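Long-range contacts in type III secretion system effector protein ExoU (PDB 4QMK), which probably acts as a patatin-like phospholipase toxin, delivered by type III secretion and directed to the host plasma membrane through binding of phosphatidylinositol 4,5-bisphosphate: residues 197-202 / 237-242; 109-114 / 241-246; 58-63 / 431-436; 325-330 / 445-450. One frame throughout, in Å; residues are numbered along the deposited sequence.

The four contacts form two neighbouring pairs. Contacts 1 and 2 share Lys241 and Gln242 and lie with centres 13 Å apart inside the patatin-like region: contact 1 packs helix 183-201 on the turn that precedes strand 242-251, and contact 2 packs helix 107-114 on the strand itself. Contact 2 is the one beside the probable nucleophile elbow, the GxSxG pattern of Gly102, Ser104 and Gly106. Contacts 3 and 4 are 12 Å apart between centres and meet directly, His436 of 431-436 packing on Leu327 of 325-330. Contact 1 is remote from contact 3, about 34 Å centre to centre.

Contact 1. Residues 197-202 / 237-242; sequences LAHIAG and IPAIKQ
His199 and Ile240 meet because of two torsions: chi1 of His199 (-75°) sets CG anti to the carbonyl carbon, and chi2 of Ile240 (-59°) bends CD1 round towards the ring, 4.0 Å from His199 CG. Ala239 joins from the same side of the imidazole, with CB 3.6 Å from His199 CE1. Neither methyl sits squarely over the ring; both approach it obliquely. The polar end has a different task: His199 NE2 is hydrogen-bonded to Gly116 O, which fixes the ring's rotation while its carbons are packed against the two methyls. Next to it Ile200 and Ile237 cross at about a right angle, Ile200 CG1 lying 4.1 Å from Ile237 CD1. The helix therefore presents one imidazole and one branched aliphatic chain to a compact loop. That loop is a type I beta turn from Ile237 to Ile240, closed by Ile240 N on Ile237 O at 3.1 Å, and Lys241 NZ reaches back to Pro238 O over 3.0 Å while also bonding Val97 O. The turn links helix 227-236 to strand 242-251. Ile240 also packs on Leu230 and Leu233 of helix 227-236, so its side chain touches both that helix and helix 183-201.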
loop_
_atom_site.group_PDB
_atom_site.type_symbol
_atom_site.label_atom_id
_atom_site.label_comp_id
_atom_site.label_asym_id
_atom_site.label_seq_id
_atom_site.Cartn_x
_atom_site.Cartn_y
_atom_site.Cartn_z
ATOM N N LEU A 197 7.645 -20.393 -11.396
ATOM C CA LEU A 197 7.673 -21.578 -10.540
ATOM C C LEU A 197 8.752 -22.551 -10.994
ATOM O O LEU A 197 9.555 -23.017 -10.177
ATOM C CB LEU A 197 6.309 -22.257 -10.494
ATOM C CG LEU A 197 5.260 -21.442 -9.741
ATOM C CD1 LEU A 197 3.910 -22.135 -9.719
ATOM C CD2 LEU A 197 5.682 -21.117 -8.327
ATOM N N ALA A 198 8.764 -22.852 -12.289
ATOM C CA ALA A 198 9.768 -23.731 -12.859
ATOM C C ALA A 198 11.151 -23.242 -12.417
ATOM O O ALA A 198 11.943 -24.004 -11.879
ATOM C CB ALA A 198 9.655 -23.754 -14.380
ATOM N N HIS A 199 11.427 -21.961 -12.614
ATOM C CA HIS A 199 12.736 -21.426 -12.249
ATOM C C HIS A 199 12.988 -21.571 -10.764
ATOM O O HIS A 199 14.038 -22.025 -10.363
ATOM C CB HIS A 199 12.916 -19.966 -12.705
ATOM C CG HIS A 199 13.158 -19.819 -14.180
ATOM N ND1 HIS A 199 14.406 -19.946 -14.747
ATOM C CD2 HIS A 199 12.310 -19.568 -15.209
ATOM C CE1 HIS A 199 14.321 -19.791 -16.059
ATOM N NE2 HIS A 199 13.056 -19.565 -16.367
ATOM N N ILE A 200 12.016 -21.214 -9.941
ATOM C CA ILE A 200 12.190 -21.368 -8.500
ATOM C C ILE A 200 12.542 -22.814 -8.186
ATOM O O ILE A 200 13.472 -23.057 -7.406
ATOM C CB ILE A 200 10.944 -20.942 -7.711
ATOM C CG1 ILE A 200 10.755 -19.434 -7.848
ATOM C CG2 ILE A 200 11.082 -21.287 -6.235
ATOM C CD1 ILE A 200 9.466 -18.901 -7.247
ATOM N N ALA A 201 11.833 -23.767 -8.818
ATOM C CA ALA A 201 12.079 -25.204 -8.582
ATOM C C ALA A 201 13.499 -25.642 -8.961
ATOM O O ALA A 201 14.068 -26.544 -8.337
ATOM C CB ALA A 201 11.046 -26.055 -9.313
ATOM N N GLY A 202 14.078 -25.000 -9.973
ATOM C CA GLY A 202 15.426 -25.333 -10.404
ATOM C C GLY A 202 16.493 -24.946 -9.400
ATOM O O GLY A 202 17.641 -25.332 -9.546
ATOM N N ILE A 237 17.909 -15.360 -8.664
ATOM C CA ILE A 237 17.699 -16.126 -9.902
ATOM C C ILE A 237 17.975 -15.191 -11.080
ATOM O O ILE A 237 17.140 -14.338 -11.420
ATOM C CB ILE A 237 16.261 -16.670 -10.004
ATOM C CG1 ILE A 237 15.898 -17.401 -8.718
ATOM C CG2 ILE A 237 16.121 -17.609 -11.195
ATOM C CD1 ILE A 237 14.484 -17.926 -8.672
ATOM N N PRO A 238 19.159 -15.329 -11.689
ATOM C CA PRO A 238 19.576 -14.504 -12.800
ATOM C C PRO A 238 18.645 -14.510 -14.006
ATOM O O PRO A 238 18.602 -13.517 -14.701
ATOM C CB PRO A 238 20.926 -15.086 -13.187
ATOM C CG PRO A 238 21.409 -15.781 -11.965
ATOM C CD PRO A 238 20.188 -16.312 -11.308
ATOM N N ALA A 239 17.894 -15.584 -14.250
ATOM C CA ALA A 239 16.995 -15.624 -15.395
ATOM C C ALA A 239 15.740 -14.720 -15.231
ATOM O O ALA A 239 15.135 -14.338 -16.218
ATOM C CB ALA A 239 16.559 -17.054 -15.680
ATOM N N ILE A 240 15.339 -14.435 -13.994
ATOM C CA ILE A 240 14.217 -13.561 -13.730
ATOM C C ILE A 240 14.737 -12.104 -13.641
ATOM O O ILE A 240 15.740 -11.825 -12.980
ATOM C CB ILE A 240 13.539 -13.863 -12.398
ATOM C CG1 ILE A 240 13.274 -15.359 -12.186
ATOM C CG2 ILE A 240 12.234 -13.097 -12.312
ATOM C CD1 ILE A 240 12.400 -15.990 -13.240
ATOM N N LYS A 241 14.026 -11.185 -14.277
ATOM C CA LYS A 241 14.483 -9.822 -14.403
ATOM C C LYS A 241 13.571 -8.810 -13.749
ATOM O O LYS A 241 12.383 -9.005 -13.665
ATOM C CB LYS A 241 14.496 -9.483 -15.870
ATOM C CG LYS A 241 15.673 -10.014 -16.644
ATOM C CD LYS A 241 15.607 -11.460 -17.044
ATOM C CE LYS A 241 16.833 -11.877 -17.860
ATOM N NZ LYS A 241 18.129 -11.802 -17.123
ATOM N N GLN A 242 14.094 -7.683 -13.342
ATOM C CA GLN A 242 13.177 -6.641 -12.876
ATOM C C GLN A 242 12.424 -6.148 -14.081
ATOM O O GLN A 242 12.884 -6.329 -15.221
ATOM C CB GLN A 242 13.903 -5.497 -12.235
ATOM C CG GLN A 242 14.738 -5.914 -11.060
ATOM C CD GLN A 242 15.558 -4.776 -10.567
ATOM O OE1 GLN A 242 15.082 -3.654 -10.450
ATOM N NE2 GLN A 242 16.803 -5.035 -10.331
#

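Contact 2. Residues 109-114 / 241-246; sequences CAALLA and KQLNIT
The flat groups here are peptide units, and the carbonyl of Ala114 receives the N-H of Lys241 in its own plane, on a lone pair, with Lys241 N 2.8 Å from Ala114 O and an almost straight N-H...O angle of 174°. The carbonyl of Lys241 itself is approached differently: Ala114 CB lies well off its plane, 3.5 Å from Lys241 O. Helix and strand run nearly antiparallel, at 174°, with axes 8.3 Å apart. This closeness suits a helix side built of alanines. The helix directly follows strand 99-103 and the GxSxG sequence, consistent with the nucleophile elbow of patatin-like phospholipases, and strand 242-251 lies beside strand 99-103 in the mixed sheet; Ala110 touches residues of that elbow. Leu243 fills the gap between helix and strand. Its CG stands anti to the backbone N (chi1 173°), and its two methyls divide the work: Leu243 CD1 rests on Ala110 CB at 3.7 Å, whereas Leu243 CD2 lies 4.0 Å from Ala111 CB. Nearer the backbone, Leu243 CB meets Ala114 CB at 3.9 Å. Leu243 also touches Phe227 and Leu230 of helix 227-236 and Ile270 of helix 270-278.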
loop_
_atom_site.group_PDB
_atom_site.type_symbol
_atom_site.label_atom_id
_atom_site.label_comp_id
_atom_site.label_asym_id
_atom_site.label_seq_id
_atom_site.Cartn_x
_atom_site.Cartn_y
_atom_site.Cartn_z
ATOM N N CYS A 109 5.344 -8.517 -23.871
ATOM C CA CYS A 109 6.545 -9.206 -24.156
ATOM C C CYS A 109 7.515 -8.991 -23.004
ATOM O O CYS A 109 8.082 -9.951 -22.456
ATOM C CB CYS A 109 6.973 -8.729 -25.558
ATOM S SG CYS A 109 5.686 -8.691 -26.843
ATOM N N ALA A 110 7.672 -7.745 -22.562
ATOM C CA ALA A 110 8.570 -7.471 -21.495
ATOM C C ALA A 110 8.208 -8.299 -20.282
ATOM O O ALA A 110 9.076 -8.850 -19.642
ATOM C CB ALA A 110 8.535 -6.020 -21.147
ATOM N N ALA A 111 6.924 -8.396 -19.972
ATOM C CA ALA A 111 6.519 -9.174 -18.818
ATOM C C ALA A 111 6.876 -10.656 -19.007
ATOM O O ALA A 111 7.437 -11.297 -18.086
ATOM C CB ALA A 111 5.056 -8.996 -18.515
ATOM N N LEU A 112 6.622 -11.198 -20.199
ATOM C CA LEU A 112 6.953 -12.610 -20.416
ATOM C C LEU A 112 8.445 -12.850 -20.237
ATOM O O LEU A 112 8.863 -13.792 -19.579
ATOM C CB LEU A 112 6.482 -13.070 -21.778
ATOM C CG LEU A 112 4.956 -13.104 -21.970
ATOM C CD1 LEU A 112 4.578 -13.650 -23.340
ATOM C CD2 LEU A 112 4.320 -13.944 -20.890
ATOM N N LEU A 113 9.259 -11.966 -20.773
ATOM C CA LEU A 113 10.725 -12.128 -20.649
ATOM C C LEU A 113 11.238 -11.891 -19.234
ATOM O O LEU A 113 12.079 -12.605 -18.785
ATOM C CB LEU A 113 11.478 -11.238 -21.629
ATOM C CG LEU A 113 11.285 -11.562 -23.108
ATOM C CD1 LEU A 113 11.890 -10.530 -24.042
ATOM C CD2 LEU A 113 11.895 -12.902 -23.403
ATOM N N ALA A 114 10.671 -10.954 -18.513
ATOM C CA ALA A 114 11.159 -10.685 -17.206
ATOM C C ALA A 114 10.913 -11.859 -16.300
ATOM O O ALA A 114 11.624 -12.044 -15.309
ATOM C CB ALA A 114 10.533 -9.422 -16.632
ATOM N N LYS A 241 14.026 -11.185 -14.277
ATOM C CA LYS A 241 14.483 -9.822 -14.403
ATOM C C LYS A 241 13.571 -8.810 -13.749
ATOM O O LYS A 241 12.383 -9.005 -13.665
ATOM C CB LYS A 241 14.496 -9.483 -15.870
ATOM C CG LYS A 241 15.673 -10.014 -16.644
ATOM C CD LYS A 241 15.607 -11.460 -17.044
ATOM C CE LYS A 241 16.833 -11.877 -17.860
ATOM N NZ LYS A 241 18.129 -11.802 -17.123
ATOM N N GLN A 242 14.094 -7.683 -13.342
ATOM C CA GLN A 242 13.177 -6.641 -12.876
ATOM C C GLN A 242 12.424 -6.148 -14.081
ATOM O O GLN A 242 12.884 -6.329 -15.221
ATOM C CB GLN A 242 13.903 -5.497 -12.235
ATOM C CG GLN A 242 14.738 -5.914 -11.060
ATOM C CD GLN A 242 15.558 -4.776 -10.567
ATOM O OE1 GLN A 242 15.082 -3.654 -10.450
ATOM N NE2 GLN A 242 16.803 -5.035 -10.331
ATOM N N LEU A 243 11.287 -5.516 -13.849
ATOM C CA LEU A 243 10.434 -5.122 -14.965
ATOM C C LEU A 243 9.928 -3.718 -14.812
ATOM O O LEU A 243 9.529 -3.335 -13.709
ATOM C CB LEU A 243 9.250 -6.072 -15.048
ATOM C CG LEU A 243 8.129 -5.759 -16.060
ATOM C CD1 LEU A 243 8.648 -5.882 -17.477
ATOM C CD2 LEU A 243 6.988 -6.720 -15.856
ATOM N N ASN A 244 9.960 -2.968 -15.921
ATOM C CA ASN A 244 9.299 -1.683 -16.047
ATOM C C ASN A 244 8.318 -1.777 -17.155
ATOM O O ASN A 244 8.673 -2.076 -18.281
ATOM C CB ASN A 244 10.251 -0.611 -16.520
ATOM C CG ASN A 244 11.103 -0.133 -15.460
ATOM O OD1 ASN A 244 10.681 0.626 -14.634
ATOM N ND2 ASN A 244 12.301 -0.598 -15.439
ATOM N N ILE A 245 7.094 -1.424 -16.874
ATOM C CA ILE A 245 6.113 -1.303 -17.879
ATOM C C ILE A 245 5.770 0.190 -17.983
ATOM O O ILE A 245 5.517 0.872 -16.982
ATOM C CB ILE A 245 4.917 -2.150 -17.541
ATOM C CG1 ILE A 245 5.338 -3.572 -17.679
ATOM C CG2 ILE A 245 3.755 -1.836 -18.490
ATOM C CD1 ILE A 245 4.184 -4.561 -17.667
ATOM N N THR A 246 5.760 0.688 -19.201
ATOM C CA THR A 246 5.610 2.107 -19.444
ATOM C C THR A 246 4.641 2.420 -20.531
ATOM O O THR A 246 4.345 1.590 -21.361
ATOM C CB THR A 246 6.981 2.653 -19.854
ATOM O OG1 THR A 246 7.872 2.457 -18.749
ATOM C CG2 THR A 246 6.924 4.111 -20.152
#

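Contact 3. Residues 58-63 / 431-436; sequences EVVVSP and LERERH
Arg435 and Glu58 meet through nearly the whole length of the arginine. Its CB lies beside Val60, 4.1 Å from Val60 CG2, the two side chains pointing the same way from the sheet. Next, Arg435 CG passes Glu58 CG, and Arg435 CD comes within 3.1 Å of Glu58 OE2. A bend at chi3 (41°) then turns NE aside. At the tip, Arg435 NH1 donates to Glu58 OE2 over 3.2 Å; the oxygen is close to the guanidinium plane, but the donor reaches it from above the carboxylate, whose plane stands at 90° to the guanidinium. This salt bridge is therefore a single-point one.

Beneath it two antiparallel strands are paired, the outer edge of a four-stranded sheet that joins strands 36-42, 47-51 and 57-61 near the N-terminus to strand 434-438. Val59 and His436 form a hydrogen-bonded pair, with Val59 N to His436 O at 2.9 Å and His436 N to Val59 O at 2.8 Å; Val61 and Glu434 repeat the arrangement two residues on, and Val60 faces Arg435 as the non-hydrogen-bonded pair between. On the opposite face from Val60 and Arg435, His436 NE2 bonds Glu434 OE1 at 3.0 Å. Arg433 NH1 donates to Glu432 O at 2.7 Å, from above the carbonyl plane, and also to Glu430 O; the same NH1 lies near Ser62 CB.

Backbone bonds thus set the register. One salt bridge, Arg435 to Glu58, adds a side-chain link across the strands, while the His436 and Glu434 bond braces a single strand. Lys35 lies at long, weak range of the same Glu58 carboxylate, so two positive groups may help to keep the buried Glu58 ionised.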
loop_
_atom_site.group_PDB
_atom_site.type_symbol
_atom_site.label_atom_id
_atom_site.label_comp_id
_atom_site.label_asym_id
_atom_site.label_seq_id
_atom_site.Cartn_x
_atom_site.Cartn_y
_atom_site.Cartn_z
ATOM N N GLU A 58 46.096 6.758 -19.763
ATOM C CA GLU A 58 45.007 6.608 -20.708
ATOM C C GLU A 58 44.362 5.195 -20.580
ATOM O O GLU A 58 45.042 4.186 -20.669
ATOM C CB GLU A 58 45.626 6.835 -22.078
ATOM C CG GLU A 58 44.992 6.173 -23.249
ATOM C CD GLU A 58 45.832 6.321 -24.522
ATOM O OE1 GLU A 58 46.806 7.120 -24.527
ATOM O OE2 GLU A 58 45.475 5.668 -25.536
ATOM N N VAL A 59 43.052 5.151 -20.378
ATOM C CA VAL A 59 42.327 3.911 -20.274
ATOM C C VAL A 59 41.424 3.756 -21.480
ATOM O O VAL A 59 40.687 4.637 -21.793
ATOM C CB VAL A 59 41.427 3.912 -19.045
ATOM C CG1 VAL A 59 40.666 2.606 -18.945
ATOM C CG2 VAL A 59 42.245 4.160 -17.773
ATOM N N VAL A 60 41.469 2.602 -22.131
ATOM C CA VAL A 60 40.636 2.358 -23.276
ATOM C C VAL A 60 39.756 1.161 -22.989
ATOM O O VAL A 60 40.207 0.130 -22.460
ATOM C CB VAL A 60 41.492 2.102 -24.522
ATOM C CG1 VAL A 60 40.637 1.869 -25.737
ATOM C CG2 VAL A 60 42.384 3.318 -24.791
ATOM N N VAL A 61 38.487 1.313 -23.311
ATOM C CA VAL A 61 37.527 0.274 -23.113
ATOM C C VAL A 61 36.496 0.171 -24.194
ATOM O O VAL A 61 36.338 1.041 -24.998
ATOM C CB VAL A 61 36.752 0.435 -21.819
ATOM C CG1 VAL A 61 37.687 0.278 -20.647
ATOM C CG2 VAL A 61 36.026 1.747 -21.787
ATOM N N SER A 62 35.834 -0.971 -24.203
ATOM C CA SER A 62 34.767 -1.301 -25.106
ATOM C C SER A 62 33.541 -1.308 -24.222
ATOM O O SER A 62 33.670 -1.370 -22.997
ATOM C CB SER A 62 35.007 -2.710 -25.659
ATOM O OG SER A 62 34.827 -3.660 -24.618
ATOM N N PRO A 63 32.347 -1.249 -24.815
ATOM C CA PRO A 63 31.105 -1.310 -24.083
ATOM C C PRO A 63 30.891 -2.636 -23.356
ATOM O O PRO A 63 31.359 -3.668 -23.854
ATOM C CB PRO A 63 30.046 -1.204 -25.187
ATOM C CG PRO A 63 30.746 -0.547 -26.280
ATOM C CD PRO A 63 32.103 -1.161 -26.245
ATOM N N LEU A 431 33.153 -4.087 -31.052
ATOM C CA LEU A 431 34.249 -3.455 -31.736
ATOM C C LEU A 431 34.465 -1.951 -31.343
ATOM O O LEU A 431 35.453 -1.346 -31.718
ATOM C CB LEU A 431 34.019 -3.552 -33.242
ATOM C CG LEU A 431 33.861 -4.964 -33.810
ATOM C CD1 LEU A 431 33.776 -4.906 -35.327
ATOM C CD2 LEU A 431 35.021 -5.865 -33.362
ATOM N N GLU A 432 33.538 -1.341 -30.635
ATOM C CA GLU A 432 33.681 0.047 -30.333
ATOM C C GLU A 432 34.710 0.194 -29.249
ATOM O O GLU A 432 34.845 -0.660 -28.387
ATOM C CB GLU A 432 32.377 0.658 -29.831
ATOM C CG GLU A 432 31.191 0.481 -30.730
ATOM C CD GLU A 432 31.284 1.199 -32.074
ATOM O OE1 GLU A 432 31.880 2.276 -32.159
ATOM O OE2 GLU A 432 30.697 0.677 -33.058
ATOM N N ARG A 433 35.402 1.320 -29.256
ATOM C CA ARG A 433 36.391 1.629 -28.228
ATOM C C ARG A 433 36.287 3.058 -27.828
ATOM O O ARG A 433 36.041 3.897 -28.648
ATOM C CB ARG A 433 37.795 1.389 -28.745
ATOM C CG ARG A 433 38.111 -0.050 -28.996
ATOM C CD ARG A 433 38.098 -0.914 -27.734
ATOM N NE ARG A 433 38.427 -2.292 -28.088
ATOM C CZ ARG A 433 37.569 -3.202 -28.522
ATOM N NH1 ARG A 433 36.286 -2.902 -28.684
ATOM N NH2 ARG A 433 38.005 -4.443 -28.820
ATOM N N GLU A 434 36.582 3.337 -26.578
ATOM C CA GLU A 434 36.506 4.669 -26.070
ATOM C C GLU A 434 37.737 4.877 -25.192
ATOM O O GLU A 434 38.166 3.946 -24.509
ATOM C CB GLU A 434 35.213 4.778 -25.310
ATOM C CG GLU A 434 34.789 6.163 -24.894
ATOM C CD GLU A 434 33.468 6.113 -24.133
ATOM O OE1 GLU A 434 33.366 5.316 -23.134
ATOM O OE2 GLU A 434 32.540 6.857 -24.548
ATOM N N ARG A 435 38.317 6.076 -25.247
ATOM C CA ARG A 435 39.484 6.405 -24.450
ATOM C C ARG A 435 39.188 7.465 -23.386
ATOM O O ARG A 435 38.508 8.453 -23.640
ATOM C CB ARG A 435 40.581 6.918 -25.365
ATOM C CG ARG A 435 41.799 7.511 -24.649
ATOM C CD ARG A 435 43.038 7.571 -25.538
ATOM N NE ARG A 435 42.640 8.005 -26.868
ATOM C CZ ARG A 435 42.899 7.376 -28.008
ATOM N NH1 ARG A 435 43.706 6.332 -28.082
ATOM N NH2 ARG A 435 42.416 7.885 -29.106
ATOM N N HIS A 436 39.688 7.247 -22.180
ATOM C CA HIS A 436 39.470 8.176 -21.082
ATOM C C HIS A 436 40.800 8.503 -20.512
ATOM O O HIS A 436 41.540 7.614 -20.208
ATOM C CB HIS A 436 38.612 7.525 -20.015
ATOM C CG HIS A 436 37.251 7.154 -20.483
ATOM N ND1 HIS A 436 36.307 8.098 -20.819
ATOM C CD2 HIS A 436 36.674 5.960 -20.694
ATOM C CE1 HIS A 436 35.200 7.498 -21.218
ATOM N NE2 HIS A 436 35.393 6.198 -21.144
#

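Contact 4. Residues 325-330 / 445-450; sequences SPLGKD and VMAMDD
An ST turn at Ser325 carries this contact, in the loop that leads to strand 332-337, and it faces the connection from helix 441-446 into helix 450-461. Ser325 OG stands anti to the backbone N (chi1 175°), where the one hydroxyl serves two partners. It accepts from Leu327 N at 2.9 Å, with an N-H...O angle of 157°, which closes the turn. It also donates to Ala447 O at 2.7 Å, lying in the carbonyl plane on a lone pair. Ala447 CB is 3.3 Å from the same Ser325 OG, so the small methyl is pressed against the polar group.

Around this bond the surfaces are apolar. Leu327 CD1 covers Ala447 CB at 3.9 Å and runs beside Met448, reaching Met448 CG at 3.8 Å; the two side chains lie side by side and point the same way. Leu327 also touches Met452 of helix 450-461, and His436 of strand 434-438, so it lies between that helix and the edge strand of the four-stranded sheet.

A water completes the contact. It donates to Asp449 OD2 at 2.8 Å, accepts from Asp449 N, and has a weak link to Leu327 O. Asp449 is the N-cap of helix 450-461, its OD1 holding Met452 N; one carboxylate oxygen thus caps the helix and the other holds the water.

Chemically, the buried hydroxyl is used in both directions, as donor and as acceptor, so the loop is joined to the helical connection by a satisfied polar centre with an apolar surround, and a water held by Asp449 adds a weak link to Leu327 O.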
loop_
_atom_site.group_PDB
_atom_site.type_symbol
_atom_site.label_atom_id
_atom_site.label_comp_id
_atom_site.label_asym_id
_atom_site.label_seq_id
_atom_site.Cartn_x
_atom_site.Cartn_y
_atom_site.Cartn_z
ATOM N N SER A 325 31.911 7.968 -12.211
ATOM C CA SER A 325 32.975 7.581 -13.104
ATOM C C SER A 325 32.580 7.455 -14.562
ATOM O O SER A 325 31.531 6.923 -14.876
ATOM C CB SER A 325 33.539 6.239 -12.693
ATOM O OG SER A 325 34.492 5.843 -13.657
ATOM N N PRO A 326 33.495 7.828 -15.456
ATOM C CA PRO A 326 33.204 7.616 -16.835
ATOM C C PRO A 326 33.375 6.145 -17.285
ATOM O O PRO A 326 32.968 5.796 -18.387
ATOM C CB PRO A 326 34.197 8.549 -17.542
ATOM C CG PRO A 326 35.337 8.720 -16.598
ATOM C CD PRO A 326 34.827 8.438 -15.237
ATOM N N LEU A 327 34.010 5.306 -16.469
ATOM C CA LEU A 327 34.215 3.879 -16.810
ATOM C C LEU A 327 33.090 3.032 -16.286
ATOM O O LEU A 327 33.008 1.856 -16.600
ATOM C CB LEU A 327 35.515 3.350 -16.234
ATOM C CG LEU A 327 36.755 4.188 -16.486
ATOM C CD1 LEU A 327 37.917 3.624 -15.700
ATOM C CD2 LEU A 327 37.075 4.191 -17.947
ATOM N N GLY A 328 32.254 3.609 -15.444
ATOM C CA GLY A 328 31.059 2.921 -14.955
ATOM C C GLY A 328 29.861 3.320 -15.824
ATOM O O GLY A 328 29.153 4.285 -15.515
ATOM N N LYS A 329 29.651 2.613 -16.929
ATOM C CA LYS A 329 28.578 2.959 -17.854
ATOM C C LYS A 329 27.754 1.759 -18.196
ATOM O O LYS A 329 28.289 0.737 -18.568
ATOM C CB LYS A 329 29.148 3.552 -19.135
ATOM C CG LYS A 329 29.515 5.024 -19.025
ATOM C CD LYS A 329 30.073 5.574 -20.338
ATOM C CE LYS A 329 30.543 7.023 -20.187
ATOM N NZ LYS A 329 31.357 7.508 -21.345
ATOM N N ASP A 330 26.441 1.895 -18.088
ATOM C CA ASP A 330 25.547 0.810 -18.420
ATOM C C ASP A 330 25.276 0.748 -19.910
ATOM O O ASP A 330 25.291 1.742 -20.602
ATOM C CB ASP A 330 24.229 0.961 -17.675
ATOM C CG ASP A 330 24.355 0.628 -16.211
ATOM O OD1 ASP A 330 24.560 -0.585 -15.895
ATOM O OD2 ASP A 330 24.226 1.576 -15.387
ATOM N N VAL A 445 42.514 4.452 -11.356
ATOM C CA VAL A 445 42.092 3.401 -10.430
ATOM C C VAL A 445 40.896 3.849 -9.622
ATOM O O VAL A 445 39.958 3.077 -9.418
ATOM C CB VAL A 445 43.205 2.985 -9.482
ATOM C CG1 VAL A 445 42.665 2.180 -8.330
ATOM C CG2 VAL A 445 44.263 2.212 -10.224
ATOM N N MET A 446 40.856 5.125 -9.249
ATOM C CA MET A 446 39.698 5.649 -8.490
ATOM C C MET A 446 38.414 5.618 -9.323
ATOM O O MET A 446 37.297 5.622 -8.757
ATOM C CB MET A 446 39.935 7.092 -7.999
ATOM C CG MET A 446 41.103 7.306 -7.057
ATOM S SD MET A 446 40.796 6.896 -5.315
ATOM C CE MET A 446 40.876 5.099 -5.429
ATOM N N ALA A 447 38.550 5.616 -10.648
ATOM C CA ALA A 447 37.372 5.526 -11.507
ATOM C C ALA A 447 36.859 4.098 -11.758
ATOM O O ALA A 447 35.844 3.931 -12.357
ATOM C CB ALA A 447 37.686 6.184 -12.832
ATOM N N MET A 448 37.575 3.077 -11.317
ATOM C CA MET A 448 37.195 1.681 -11.577
ATOM C C MET A 448 36.471 1.084 -10.403
ATOM O O MET A 448 36.872 1.278 -9.259
ATOM C CB MET A 448 38.423 0.828 -11.838
ATOM C CG MET A 448 39.337 1.443 -12.866
ATOM S SD MET A 448 40.728 0.420 -13.401
ATOM C CE MET A 448 41.207 -0.173 -11.836
ATOM N N ASP A 449 35.348 0.433 -10.677
ATOM C CA ASP A 449 34.577 -0.285 -9.634
ATOM C C ASP A 449 35.341 -1.519 -9.213
ATOM O O ASP A 449 36.368 -1.840 -9.804
ATOM C CB ASP A 449 33.150 -0.636 -10.144
ATOM C CG ASP A 449 33.146 -1.514 -11.383
ATOM O OD1 ASP A 449 33.590 -2.666 -11.322
ATOM O OD2 ASP A 449 32.655 -1.059 -12.425
ATOM N N ASP A 450 34.893 -2.187 -8.174
ATOM C CA ASP A 450 35.680 -3.313 -7.619
ATOM C C ASP A 450 35.916 -4.412 -8.619
ATOM O O ASP A 450 37.025 -4.904 -8.744
ATOM C CB ASP A 450 35.037 -3.866 -6.367
ATOM C CG ASP A 450 35.097 -2.892 -5.186
ATOM O OD1 ASP A 450 35.752 -1.818 -5.286
ATOM O OD2 ASP A 450 34.478 -3.193 -4.137
HETATM O O HOH W 1 34.348 0.681 -13.780
#